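Local coordinates for putative N-acetylmuramoyl-L-alanine amidase,autolysin cwp6 (Peptoclostridium difficile, PDB 5J72), which probably hydrolyses the bond between N-acetylmuramic acid and L-alanine in peptidoglycan, using a zinc-dependent amidase domain, and is anchored to the cell wall through CWB2 modules, at residues V12-K17 with V106-I111; S32-F37 with K79-D84; A182-A187 with S377-P382; M366-S371 with P390-P395. All blocks are in the same frame, centred on the assembly; numbering follows the deposited sequence. Where two conformers were deposited one is given.

Interaction 1 (V12-K17 with V106-I111); sequences VVLGSK and VTQEFI
Strand 106-113 of the Cwp6 N-terminal domain pairs in parallel with the short strand 11-13, before a type II beta turn from Val13 to Ser16 leads the first segment off toward strand 16-24. Val106 opens the contact with its CG1 methyl, anti to the backbone N (chi1 169°), set against both methyls of Val12; the two side chains cross at about a right angle, with Val106 CG1 3.7 Å from Val12 CG2, and Tyr63 touches both valines. Thr107 contributes its carbonyl, whose O receives Val12 N at 2.8 Å, nearly along the C=O axis. Gln108 is the bridge partner of Val12, their side chains on the same face. Its extended chain passes the backbone of Val13 and Leu14 and brings NE2 to 3.8 Å from Leu14 CD1, while Trp73 NE1 donates to its OE1 and Lys65 O receives its NE2, which fixes the rotation of the amide. Glu109 N then donates to Val12 O at 2.8 Å, so Val12 is bonded through N and O to the two neighbours of its bridge partner. Glu109 O meets the CA of Val13 at 3.4 Å in a C-H...O contact. The same oxygen receives a water that in turn accepts Leu14 N, carrying the link into the turn. There Ser16 OG, also bonded to Glu413, receives Val13 N at 2.9 Å along a nearly straight line (168°).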
loop_
_atom_site.group_PDB
_atom_site.type_symbol
_atom_site.label_atom_id
_atom_site.label_comp_id
_atom_site.label_asym_id
_atom_site.label_seq_id
_atom_site.Cartn_x
_atom_site.Cartn_y
_atom_site.Cartn_z
ATOM N N VAL A 12 -3.683 -18.935 6.349
ATOM C CA VAL A 12 -2.305 -18.927 6.840
ATOM C C VAL A 12 -1.406 -19.763 5.885
ATOM O O VAL A 12 -1.914 -20.252 4.879
ATOM C CB VAL A 12 -2.243 -19.524 8.294
ATOM C CG1 VAL A 12 -3.093 -18.659 9.253
ATOM C CG2 VAL A 12 -2.738 -20.974 8.313
ATOM N N VAL A 13 -0.141 -19.888 6.223
ATOM C CA VAL A 13 0.778 -20.775 5.479
ATOM C C VAL A 13 1.599 -21.435 6.586
ATOM O O VAL A 13 1.530 -21.063 7.735
ATOM C CB VAL A 13 1.727 -20.027 4.476
ATOM C CG1 VAL A 13 0.919 -19.248 3.414
ATOM C CG2 VAL A 13 2.587 -19.037 5.237
ATOM N N LEU A 14 2.413 -22.424 6.238
ATOM C CA LEU A 14 3.293 -23.060 7.235
ATOM C C LEU A 14 4.193 -22.012 7.851
ATOM O O LEU A 14 4.851 -21.233 7.093
ATOM C CB LEU A 14 4.105 -24.169 6.471
ATOM C CG LEU A 14 5.018 -24.994 7.400
ATOM C CD1 LEU A 14 4.187 -25.902 8.374
ATOM C CD2 LEU A 14 5.893 -25.924 6.497
ATOM N N GLY A 15 4.223 -21.937 9.184
ATOM C CA GLY A 15 5.039 -20.966 9.886
ATOM C C GLY A 15 4.257 -19.711 10.295
ATOM O O GLY A 15 4.799 -18.869 11.000
ATOM N N SER A 16 3.004 -19.545 9.852
ATOM C CA SER A 16 2.268 -18.314 10.289
ATOM C C SER A 16 2.026 -18.309 11.772
ATOM O O SER A 16 1.987 -19.353 12.448
ATOM C CB SER A 16 0.879 -18.227 9.646
ATOM O OG SER A 16 0.946 -18.073 8.240
ATOM N N LYS A 17 1.778 -17.096 12.300
ATOM C CA LYS A 17 1.409 -16.920 13.712
ATOM C C LYS A 17 0.068 -16.199 13.696
ATOM O O LYS A 17 -0.143 -15.362 12.823
ATOM C CB LYS A 17 2.440 -16.087 14.484
ATOM C CG LYS A 17 3.746 -16.864 14.615
ATOM C CD LYS A 17 4.833 -15.949 15.065
ATOM C CE LYS A 17 6.180 -16.652 15.138
ATOM N NZ LYS A 17 6.105 -17.980 15.831
ATOM N N VAL A 106 -9.559 -22.609 9.723
ATOM C CA VAL A 106 -8.447 -21.802 9.213
ATOM C C VAL A 106 -7.808 -22.555 8.089
ATOM O O VAL A 106 -7.488 -23.746 8.291
ATOM C CB VAL A 106 -7.451 -21.534 10.380
ATOM C CG1 VAL A 106 -6.157 -20.932 9.831
ATOM C CG2 VAL A 106 -8.116 -20.592 11.406
ATOM N N THR A 107 -7.678 -21.925 6.898
ATOM C CA THR A 107 -7.108 -22.608 5.747
ATOM C C THR A 107 -5.610 -22.343 5.659
ATOM O O THR A 107 -5.158 -21.175 5.685
ATOM C CB THR A 107 -7.833 -22.125 4.471
ATOM O OG1 THR A 107 -9.217 -22.383 4.636
ATOM C CG2 THR A 107 -7.333 -22.852 3.235
ATOM N N GLN A 108 -4.828 -23.418 5.547
ATOM C CA GLN A 108 -3.367 -23.303 5.417
ATOM C C GLN A 108 -3.016 -23.529 3.968
ATOM O O GLN A 108 -3.064 -24.653 3.442
ATOM C CB GLN A 108 -2.665 -24.337 6.322
ATOM C CG GLN A 108 -1.137 -24.225 6.269
ATOM C CD GLN A 108 -0.551 -25.014 7.426
ATOM O OE1 GLN A 108 -1.030 -24.945 8.551
ATOM N NE2 GLN A 108 0.570 -25.732 7.181
ATOM N N GLU A 109 -2.636 -22.455 3.274
ATOM C CA GLU A 109 -2.289 -22.555 1.852
ATOM C C GLU A 109 -0.775 -22.681 1.730
ATOM O O GLU A 109 -0.055 -22.625 2.725
ATOM C CB GLU A 109 -2.684 -21.256 1.145
ATOM C CG GLU A 109 -4.102 -20.850 1.427
ATOM C CD GLU A 109 -5.084 -21.528 0.455
ATOM O OE1 GLU A 109 -6.251 -21.108 0.416
ATOM O OE2 GLU A 109 -4.695 -22.464 -0.246
ATOM N N PHE A 110 -0.282 -22.839 0.506
ATOM C CA PHE A 110 1.159 -22.921 0.300
ATOM C C PHE A 110 1.584 -22.204 -0.973
ATOM O O PHE A 110 0.747 -21.960 -1.836
ATOM C CB PHE A 110 1.651 -24.397 0.297
ATOM C CG PHE A 110 1.097 -25.221 -0.836
ATOM C CD1 PHE A 110 -0.056 -25.964 -0.668
ATOM C CD2 PHE A 110 1.746 -25.268 -2.064
ATOM C CE1 PHE A 110 -0.570 -26.722 -1.706
ATOM C CE2 PHE A 110 1.234 -26.023 -3.110
ATOM C CZ PHE A 110 0.074 -26.745 -2.927
ATOM N N ILE A 111 2.849 -21.841 -1.064
ATOM C CA ILE A 111 3.404 -21.130 -2.255
ATOM C C ILE A 111 3.228 -21.998 -3.470
ATOM O O ILE A 111 3.640 -23.172 -3.427
ATOM C CB ILE A 111 4.895 -20.875 -1.961
ATOM C CG1 ILE A 111 4.997 -19.678 -0.991
ATOM C CG2 ILE A 111 5.650 -20.584 -3.291
ATOM C CD1 ILE A 111 6.397 -19.679 -0.258
HETATM O O HOH W 1 2.410 -23.441 3.489
#

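Interaction 2 (S32-F37 with K79-D84); sequences SITLNF and KINGKD
The strands 32-37 and 79-82 run antiparallel, their axes at 156°, with Thr34 and Lys79 as a hydrogen-bonded pair and Ile33 and Ile80 as the non-hydrogen-bonded pair beside it. Thr34 N to Lys79 O and Lys79 N to Thr34 O both measure 2.9 Å, and Asn81 N continues the ladder to Ser32 O. Asn81 also carries the side-chain contact. With CG anti to its carbonyl carbon (chi1 -58°), it reaches across so that ND2 forks between two hydroxyls: Ser32 OG at 3.0 Å and Thr34 OG1 at 3.1 Å. Both oxygens lie in the amide plane, so each N-H of ND2 has its own acceptor and the group is held flat. A water joins Asn81 OD1 to Thr34 OG1, which fits the amide orientation, and Thr34 OG1 is further tied to Thr47 OG1 of strand 42-51. On the face of Ile33 and Ile80 the contact is looser, Ile33 CG2 standing 4.2 Å from Ile80 CG1; Ile33 also packs on Val22, Phe24 and Tyr57. Asn81 is itself the centre of an inverse gamma turn, and strand 72-82 adds antiparallel to strand 30-39, the first strand of the meander 30-39, 42-51, 56-63 of the N-terminal domain.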
loop_
_atom_site.group_PDB
_atom_site.type_symbol
_atom_site.label_atom_id
_atom_site.label_comp_id
_atom_site.label_asym_id
_atom_site.label_seq_id
_atom_site.Cartn_x
_atom_site.Cartn_y
_atom_site.Cartn_z
ATOM N N SER A 32 -5.036 -20.962 32.381
ATOM C CA SER A 32 -4.883 -21.101 30.925
ATOM C C SER A 32 -5.886 -22.087 30.401
ATOM O O SER A 32 -6.490 -22.830 31.197
ATOM C CB SER A 32 -3.484 -21.614 30.569
ATOM O OG SER A 32 -3.346 -22.969 30.984
ATOM N N ILE A 33 -6.078 -22.084 29.084
ATOM C CA ILE A 33 -6.919 -23.066 28.370
ATOM C C ILE A 33 -6.115 -23.519 27.170
ATOM O O ILE A 33 -5.210 -22.816 26.733
ATOM C CB ILE A 33 -8.259 -22.515 27.880
ATOM C CG1 ILE A 33 -8.003 -21.364 26.862
ATOM C CG2 ILE A 33 -9.093 -22.014 29.124
ATOM C CD1 ILE A 33 -9.362 -20.818 26.362
ATOM N N THR A 34 -6.448 -24.691 26.621
ATOM C CA THR A 34 -5.772 -25.226 25.467
ATOM C C THR A 34 -6.796 -25.512 24.391
ATOM O O THR A 34 -7.772 -26.204 24.634
ATOM C CB THR A 34 -5.039 -26.506 25.826
ATOM O OG1 THR A 34 -4.094 -26.182 26.824
ATOM C CG2 THR A 34 -4.249 -27.083 24.623
ATOM N N LEU A 35 -6.569 -24.961 23.204
ATOM C CA LEU A 35 -7.478 -25.183 22.065
ATOM C C LEU A 35 -6.857 -26.319 21.283
ATOM O O LEU A 35 -5.610 -26.288 21.060
ATOM C CB LEU A 35 -7.485 -23.935 21.210
ATOM C CG LEU A 35 -8.590 -22.901 21.646
ATOM C CD1 LEU A 35 -8.366 -22.430 23.106
ATOM C CD2 LEU A 35 -8.528 -21.730 20.621
ATOM N N ASN A 36 -7.674 -27.299 20.869
ATOM C CA ASN A 36 -7.144 -28.393 20.059
ATOM C C ASN A 36 -7.835 -28.308 18.714
ATOM O O ASN A 36 -9.049 -28.183 18.634
ATOM C CB ASN A 36 -7.414 -29.753 20.740
ATOM C CG ASN A 36 -6.932 -30.876 19.878
ATOM O OD1 ASN A 36 -7.695 -31.318 18.974
ATOM N ND2 ASN A 36 -5.643 -31.325 19.990
ATOM N N PHE A 37 -7.029 -28.348 17.630
ATOM C CA PHE A 37 -7.592 -28.353 16.267
ATOM C C PHE A 37 -7.116 -29.617 15.574
ATOM O O PHE A 37 -6.103 -30.190 15.997
ATOM C CB PHE A 37 -6.966 -27.186 15.446
ATOM C CG PHE A 37 -7.150 -25.818 16.087
ATOM C CD1 PHE A 37 -6.207 -25.313 16.966
ATOM C CD2 PHE A 37 -8.246 -25.052 15.804
ATOM C CE1 PHE A 37 -6.363 -24.043 17.541
ATOM C CE2 PHE A 37 -8.412 -23.769 16.386
ATOM C CZ PHE A 37 -7.463 -23.295 17.241
ATOM N N LYS A 79 -9.677 -27.288 26.457
ATOM C CA LYS A 79 -9.463 -27.895 27.743
ATOM C C LYS A 79 -9.164 -26.754 28.734
ATOM O O LYS A 79 -8.297 -25.926 28.435
ATOM C CB LYS A 79 -8.220 -28.848 27.720
ATOM C CG LYS A 79 -7.948 -29.452 29.126
ATOM C CD LYS A 79 -6.920 -30.632 29.070
ATOM C CE LYS A 79 -6.400 -30.983 30.432
ATOM N NZ LYS A 79 -5.608 -32.252 30.382
ATOM N N ILE A 80 -9.865 -26.723 29.856
ATOM C CA ILE A 80 -9.638 -25.694 30.877
ATOM C C ILE A 80 -8.645 -26.225 31.879
ATOM O O ILE A 80 -8.923 -27.218 32.554
ATOM C CB ILE A 80 -10.996 -25.367 31.491
ATOM C CG1 ILE A 80 -11.944 -24.865 30.355
ATOM C CG2 ILE A 80 -10.829 -24.328 32.625
ATOM C CD1 ILE A 80 -13.450 -24.851 30.760
ATOM N N ASN A 81 -7.495 -25.590 31.959
ATOM C CA ASN A 81 -6.429 -26.116 32.818
ATOM C C ASN A 81 -6.530 -25.610 34.302
ATOM O O ASN A 81 -5.611 -24.914 34.733
ATOM C CB ASN A 81 -5.074 -25.728 32.199
ATOM C CG ASN A 81 -4.910 -26.252 30.768
ATOM O OD1 ASN A 81 -5.231 -27.441 30.508
ATOM N ND2 ASN A 81 -4.451 -25.443 29.785
ATOM N N GLY A 82 -7.582 -25.925 35.051
ATOM C CA GLY A 82 -7.620 -25.521 36.463
ATOM C C GLY A 82 -6.551 -26.236 37.280
ATOM O O GLY A 82 -6.047 -27.283 36.875
ATOM N N LYS A 83 -6.195 -25.688 38.440
ATOM C CA LYS A 83 -5.180 -26.296 39.324
ATOM C C LYS A 83 -5.661 -27.643 39.869
ATOM O O LYS A 83 -4.927 -28.638 39.805
ATOM C CB LYS A 83 -4.874 -25.375 40.521
ATOM C CG LYS A 83 -3.695 -25.873 41.361
ATOM C CD LYS A 83 -3.389 -24.914 42.533
ATOM C CE LYS A 83 -4.077 -25.384 43.805
ATOM N NZ LYS A 83 -3.738 -24.523 44.968
ATOM N N ASP A 84 -6.905 -27.673 40.387
ATOM C CA ASP A 84 -7.445 -28.901 40.954
ATOM C C ASP A 84 -8.383 -29.636 40.031
ATOM O O ASP A 84 -8.503 -30.852 40.140
ATOM C CB ASP A 84 -8.173 -28.590 42.271
ATOM C CG ASP A 84 -7.228 -28.014 43.314
ATOM O OD1 ASP A 84 -6.068 -28.483 43.391
ATOM O OD2 ASP A 84 -7.641 -27.091 44.040
HETATM O O HOH W 2 -2.864 -23.224 33.767
HETATM O O HOH W 3 -3.795 -28.731 28.279
#

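Interaction 3 (A182-A187 with S377-P382); sequences APILLA and SITAGP
The ring of Pro382 is met at its rim rather than over a face: CG takes Ile184 CD1 and CG1, and CB takes Ala182 O. Pro382 CG lies 3.6 Å from Ile184 CD1, the two side chains crossing at about a right angle, while Pro382 CB rests 3.4 Å from Ala182 O. Thr174 and Ala177 of helix 174-180 also touch the ring. Ile184 places CG1 anti to its carbonyl carbon (chi1 -73°) and extends it, so that CD1 slips toward the helix and also approaches Ile378 O at 3.8 Å and Ile378 CG2 at 4.2 Å. The joint is one between CWB2 modules: strand 184-187, an outermost strand of its parallel four-stranded sheet, belongs to the first CWB2 module, and helix 375-387 to the third. Further along the strand, the CG2 methyl of Thr379 is received by Leu186, whose CD2 comes to 3.8 Å, and it stands near Ile184 O too. Ala144 and Ile147 of helix 140-151 also touch Thr379. The helix kinks at Pro382, whose N has no hydrogen to give the preceding turn. One buried polar link passes through water, which accepts Ile184 N at 2.9 Å and donates to Thr379 O at 2.8 Å.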
loop_
_atom_site.group_PDB
_atom_site.type_symbol
_atom_site.label_atom_id
_atom_site.label_comp_id
_atom_site.label_asym_id
_atom_site.label_seq_id
_atom_site.Cartn_x
_atom_site.Cartn_y
_atom_site.Cartn_z
ATOM N N ALA A 182 -14.390 -4.070 14.200
ATOM C CA ALA A 182 -15.609 -4.155 13.418
ATOM C C ALA A 182 -15.353 -3.938 11.939
ATOM O O ALA A 182 -14.415 -3.243 11.584
ATOM C CB ALA A 182 -16.540 -3.026 13.864
ATOM N N PRO A 183 -16.173 -4.528 11.087
ATOM C CA PRO A 183 -16.007 -4.298 9.673
ATOM C C PRO A 183 -16.750 -2.981 9.269
ATOM O O PRO A 183 -17.624 -2.483 10.023
ATOM C CB PRO A 183 -16.727 -5.485 9.025
ATOM C CG PRO A 183 -17.883 -5.765 9.998
ATOM C CD PRO A 183 -17.234 -5.524 11.395
ATOM N N ILE A 184 -16.424 -2.471 8.097
ATOM C CA ILE A 184 -17.117 -1.324 7.568
ATOM C C ILE A 184 -17.980 -1.884 6.409
ATOM O O ILE A 184 -17.468 -2.561 5.499
ATOM C CB ILE A 184 -16.123 -0.300 7.012
ATOM C CG1 ILE A 184 -15.397 0.392 8.185
ATOM C CG2 ILE A 184 -16.897 0.659 6.037
ATOM C CD1 ILE A 184 -14.157 1.285 7.791
ATOM N N LEU A 185 -19.287 -1.643 6.460
ATOM C CA LEU A 185 -20.139 -2.036 5.333
ATOM C C LEU A 185 -20.657 -0.703 4.696
ATOM O O LEU A 185 -20.554 0.350 5.311
ATOM C CB LEU A 185 -21.395 -2.882 5.745
ATOM C CG LEU A 185 -21.007 -4.259 6.306
ATOM C CD1 LEU A 185 -22.292 -5.010 6.768
ATOM C CD2 LEU A 185 -20.173 -5.103 5.282
ATOM N N LEU A 186 -21.253 -0.801 3.531
ATOM C CA LEU A 186 -21.629 0.421 2.827
ATOM C C LEU A 186 -23.122 0.636 2.614
ATOM O O LEU A 186 -23.867 -0.311 2.350
ATOM C CB LEU A 186 -20.957 0.352 1.420
ATOM C CG LEU A 186 -19.437 0.149 1.475
ATOM C CD1 LEU A 186 -18.889 -0.012 0.078
ATOM C CD2 LEU A 186 -18.773 1.292 2.220
ATOM N N ALA A 187 -23.520 1.915 2.693
ATOM C CA ALA A 187 -24.903 2.342 2.506
ATOM C C ALA A 187 -24.979 3.392 1.359
ATOM O O ALA A 187 -23.946 3.885 0.892
ATOM C CB ALA A 187 -25.368 3.037 3.759
ATOM N N SER A 377 -10.162 0.489 -0.511
ATOM C CA SER A 377 -9.098 0.546 0.515
ATOM C C SER A 377 -9.741 0.878 1.861
ATOM O O SER A 377 -9.247 0.474 2.904
ATOM C CB SER A 377 -8.065 1.614 0.164
ATOM O OG SER A 377 -7.328 1.142 -0.956
ATOM N N ILE A 378 -10.839 1.653 1.841
ATOM C CA ILE A 378 -11.517 1.968 3.115
ATOM C C ILE A 378 -12.126 0.676 3.710
ATOM O O ILE A 378 -11.917 0.397 4.873
ATOM C CB ILE A 378 -12.686 2.979 2.858
ATOM C CG1 ILE A 378 -12.118 4.362 2.564
ATOM C CG2 ILE A 378 -13.543 3.117 4.118
ATOM C CD1 ILE A 378 -13.232 5.289 2.108
ATOM N N THR A 379 -12.834 -0.115 2.883
ATOM C CA THR A 379 -13.441 -1.318 3.486
ATOM C C THR A 379 -12.368 -2.369 3.816
ATOM O O THR A 379 -12.556 -3.157 4.721
ATOM C CB THR A 379 -14.526 -1.879 2.586
ATOM O OG1 THR A 379 -13.934 -2.151 1.287
ATOM C CG2 THR A 379 -15.692 -0.893 2.463
ATOM N N ALA A 380 -11.230 -2.382 3.102
ATOM C CA ALA A 380 -10.180 -3.351 3.445
ATOM C C ALA A 380 -9.462 -2.924 4.698
ATOM O O ALA A 380 -8.839 -3.737 5.364
ATOM C CB ALA A 380 -9.176 -3.431 2.268
ATOM N N GLY A 381 -9.536 -1.626 5.033
ATOM C CA GLY A 381 -8.752 -1.124 6.169
ATOM C C GLY A 381 -8.903 -1.865 7.476
ATOM O O GLY A 381 -7.889 -2.197 8.121
ATOM N N PRO A 382 -10.144 -2.124 7.951
ATOM C CA PRO A 382 -10.345 -2.844 9.249
ATOM C C PRO A 382 -9.688 -4.252 9.251
ATOM O O PRO A 382 -9.210 -4.740 10.245
ATOM C CB PRO A 382 -11.900 -2.853 9.386
ATOM C CG PRO A 382 -12.300 -1.619 8.678
ATOM C CD PRO A 382 -11.431 -1.632 7.417
HETATM O O HOH W 4 -14.234 -3.929 6.823
#

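Interaction 4 (M366-S371 with P390-P395); sequences MLVAKS and PILITP
Backbone hydrogen bonds make strands 366-370 and 391-394 a parallel pair, their axes 30° apart. Leu367 uses both its polar atoms on the residues flanking Ile391: its N donates to Pro390 O at 2.9 Å, and its O takes Leu392 N at 2.8 Å. Ala369, two residues on, does the same around Ile393, N to Leu392 O and O from Thr394 N, the latter longer at 3.2 Å. Most of these bonds run nearly along the C=O axis. The exception is at the end of the ladder, where Ser371 N sits above the carbonyl plane of Thr394 and 2.9 Å from its O. C-H...O contacts run alongside, as from Ile391 CA to Leu367 O.

Apolar packing at the start of the pair centres on Met366. CG stands anti to its backbone N, and the chain bends at chi2 and chi3 (both 82°), which lays SD over Pro390 CG at 3.6 Å and beside Leu392 CB at 3.8 Å. On the face bearing Leu367, Ala369, Ile391 and Ile393, Ala369 CB is equally far, 4.3 Å, from the CG2 methyls of Ile391 and Ile393. Ser371 CB touches Ile393 CB at 3.8 Å.

Among the polar side chains, Ser371 OG is hydrogen-bonded to His347 NE2.

The unit is the beta-alpha-beta crossover 362-370, 375-387, 391-394 of a CWB2 module. Helix 375-387 covers Ala369, Ile391 and Ile393, helix 270-283 packs on the two isoleucines, helix 424-433 on Val368 and Leu392, and strand 411-418 pairs in parallel with the other edge of 362-370.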
loop_
_atom_site.group_PDB
_atom_site.type_symbol
_atom_site.label_atom_id
_atom_site.label_comp_id
_atom_site.label_asym_id
_atom_site.label_seq_id
_atom_site.Cartn_x
_atom_site.Cartn_y
_atom_site.Cartn_z
ATOM N N MET A 366 -0.257 -9.016 2.588
ATOM C CA MET A 366 -0.280 -7.759 1.834
ATOM C C MET A 366 -1.592 -7.709 1.256
ATOM O O MET A 366 -1.992 -8.663 0.617
ATOM C CB MET A 366 0.792 -7.705 0.700
ATOM C CG MET A 366 0.712 -6.402 -0.136
ATOM S SD MET A 366 1.572 -5.098 0.737
ATOM C CE MET A 366 3.283 -5.456 0.249
ATOM N N LEU A 367 -2.345 -6.622 1.486
ATOM C CA LEU A 367 -3.675 -6.526 0.886
ATOM C C LEU A 367 -3.553 -5.627 -0.326
ATOM O O LEU A 367 -3.080 -4.500 -0.184
ATOM C CB LEU A 367 -4.721 -5.920 1.904
ATOM C CG LEU A 367 -5.185 -6.904 3.048
ATOM C CD1 LEU A 367 -4.077 -6.919 4.139
ATOM C CD2 LEU A 367 -6.519 -6.469 3.684
ATOM N N VAL A 368 -4.070 -6.059 -1.493
ATOM C CA VAL A 368 -3.847 -5.264 -2.713
ATOM C C VAL A 368 -5.130 -4.736 -3.278
ATOM O O VAL A 368 -5.998 -5.516 -3.637
ATOM C CB VAL A 368 -3.160 -6.174 -3.787
ATOM C CG1 VAL A 368 -2.965 -5.358 -5.104
ATOM C CG2 VAL A 368 -1.823 -6.666 -3.253
ATOM N N ALA A 369 -5.267 -3.389 -3.347
ATOM C CA ALA A 369 -6.456 -2.754 -3.848
ATOM C C ALA A 369 -6.111 -1.876 -5.083
ATOM O O ALA A 369 -4.970 -1.441 -5.263
ATOM C CB ALA A 369 -7.036 -1.819 -2.767
ATOM N N LYS A 370 -7.115 -1.649 -5.918
ATOM C CA LYS A 370 -6.978 -0.806 -7.087
ATOM C C LYS A 370 -6.771 0.603 -6.630
ATOM O O LYS A 370 -7.482 1.032 -5.726
ATOM C CB LYS A 370 -8.275 -0.899 -7.896
ATOM C CG LYS A 370 -8.444 -2.277 -8.553
ATOM C CD LYS A 370 -9.807 -2.406 -9.327
ATOM C CE LYS A 370 -10.996 -2.405 -8.394
ATOM N NZ LYS A 370 -12.286 -2.208 -9.115
ATOM N N SER A 371 -5.891 1.396 -7.258
ATOM C CA SER A 371 -5.676 2.763 -6.761
ATOM C C SER A 371 -6.599 3.768 -7.400
ATOM O O SER A 371 -6.496 4.949 -7.065
ATOM C CB SER A 371 -4.248 3.200 -7.053
ATOM O OG SER A 371 -4.001 3.027 -8.441
ATOM N N PRO A 390 -0.100 -4.269 5.628
ATOM C CA PRO A 390 -0.331 -3.066 4.817
ATOM C C PRO A 390 -1.263 -3.258 3.663
ATOM O O PRO A 390 -1.486 -4.372 3.170
ATOM C CB PRO A 390 1.079 -2.724 4.274
ATOM C CG PRO A 390 1.797 -4.162 4.226
ATOM C CD PRO A 390 1.194 -4.963 5.362
ATOM N N ILE A 391 -1.818 -2.127 3.200
ATOM C CA ILE A 391 -2.576 -2.149 1.960
ATOM C C ILE A 391 -1.645 -1.534 0.875
ATOM O O ILE A 391 -1.089 -0.448 1.072
ATOM C CB ILE A 391 -3.843 -1.278 2.093
ATOM C CG1 ILE A 391 -4.833 -1.991 3.074
ATOM C CG2 ILE A 391 -4.525 -1.073 0.701
ATOM C CD1 ILE A 391 -6.070 -1.069 3.393
ATOM N N LEU A 392 -1.491 -2.240 -0.230
ATOM C CA LEU A 392 -0.744 -1.754 -1.391
ATOM C C LEU A 392 -1.749 -1.336 -2.413
ATOM O O LEU A 392 -2.702 -2.082 -2.647
ATOM C CB LEU A 392 0.087 -2.915 -1.939
ATOM C CG LEU A 392 1.021 -2.465 -3.090
ATOM C CD1 LEU A 392 2.308 -3.217 -2.966
ATOM C CD2 LEU A 392 0.283 -2.755 -4.421
ATOM N N ILE A 393 -1.591 -0.132 -3.037
ATOM C CA ILE A 393 -2.532 0.228 -4.076
ATOM C C ILE A 393 -1.767 0.326 -5.426
ATOM O O ILE A 393 -0.620 0.749 -5.432
ATOM C CB ILE A 393 -3.264 1.575 -3.812
ATOM C CG1 ILE A 393 -2.267 2.734 -3.570
ATOM C CG2 ILE A 393 -4.186 1.384 -2.535
ATOM C CD1 ILE A 393 -2.998 4.144 -3.485
ATOM N N THR A 394 -2.420 -0.043 -6.514
ATOM C CA THR A 394 -1.744 0.011 -7.809
ATOM C C THR A 394 -2.841 0.007 -8.814
ATOM O O THR A 394 -3.968 -0.410 -8.540
ATOM C CB THR A 394 -0.780 -1.180 -7.953
ATOM O OG1 THR A 394 0.126 -0.918 -9.040
ATOM C CG2 THR A 394 -1.521 -2.522 -8.192
ATOM N N PRO A 395 -2.566 0.523 -10.030
ATOM C CA PRO A 395 -3.659 0.507 -11.003
ATOM C C PRO A 395 -4.051 -0.913 -11.429
ATOM O O PRO A 395 -3.294 -1.851 -11.255
ATOM C CB PRO A 395 -3.072 1.345 -12.196
ATOM C CG PRO A 395 -2.061 2.230 -11.543
ATOM C CD PRO A 395 -1.407 1.290 -10.526
#

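Interactions 3 and 4 are in direct contact: helix 375-387, which meets strand 184-187 in interaction 3, connects the two strands of interaction 4, and Ser377 OG lies 3.5 Å from both Ala369 CB and Ile393 CG2. Interactions 1 and 2 share the N-terminal domain, their centres about 25 Å apart, the second nested in the chain loop closed by the first; strands 106-113 and 72-82 are neighbours there. Interactions 1 and 4 approach to about 10 Å at their nearest atoms. Of the metals, a calcium lies about 8 Å from the side chain of Pro183 and a sodium about 9 Å from that of Met366, while His460, Glu477 and His530 bind zinc in the amidase domain.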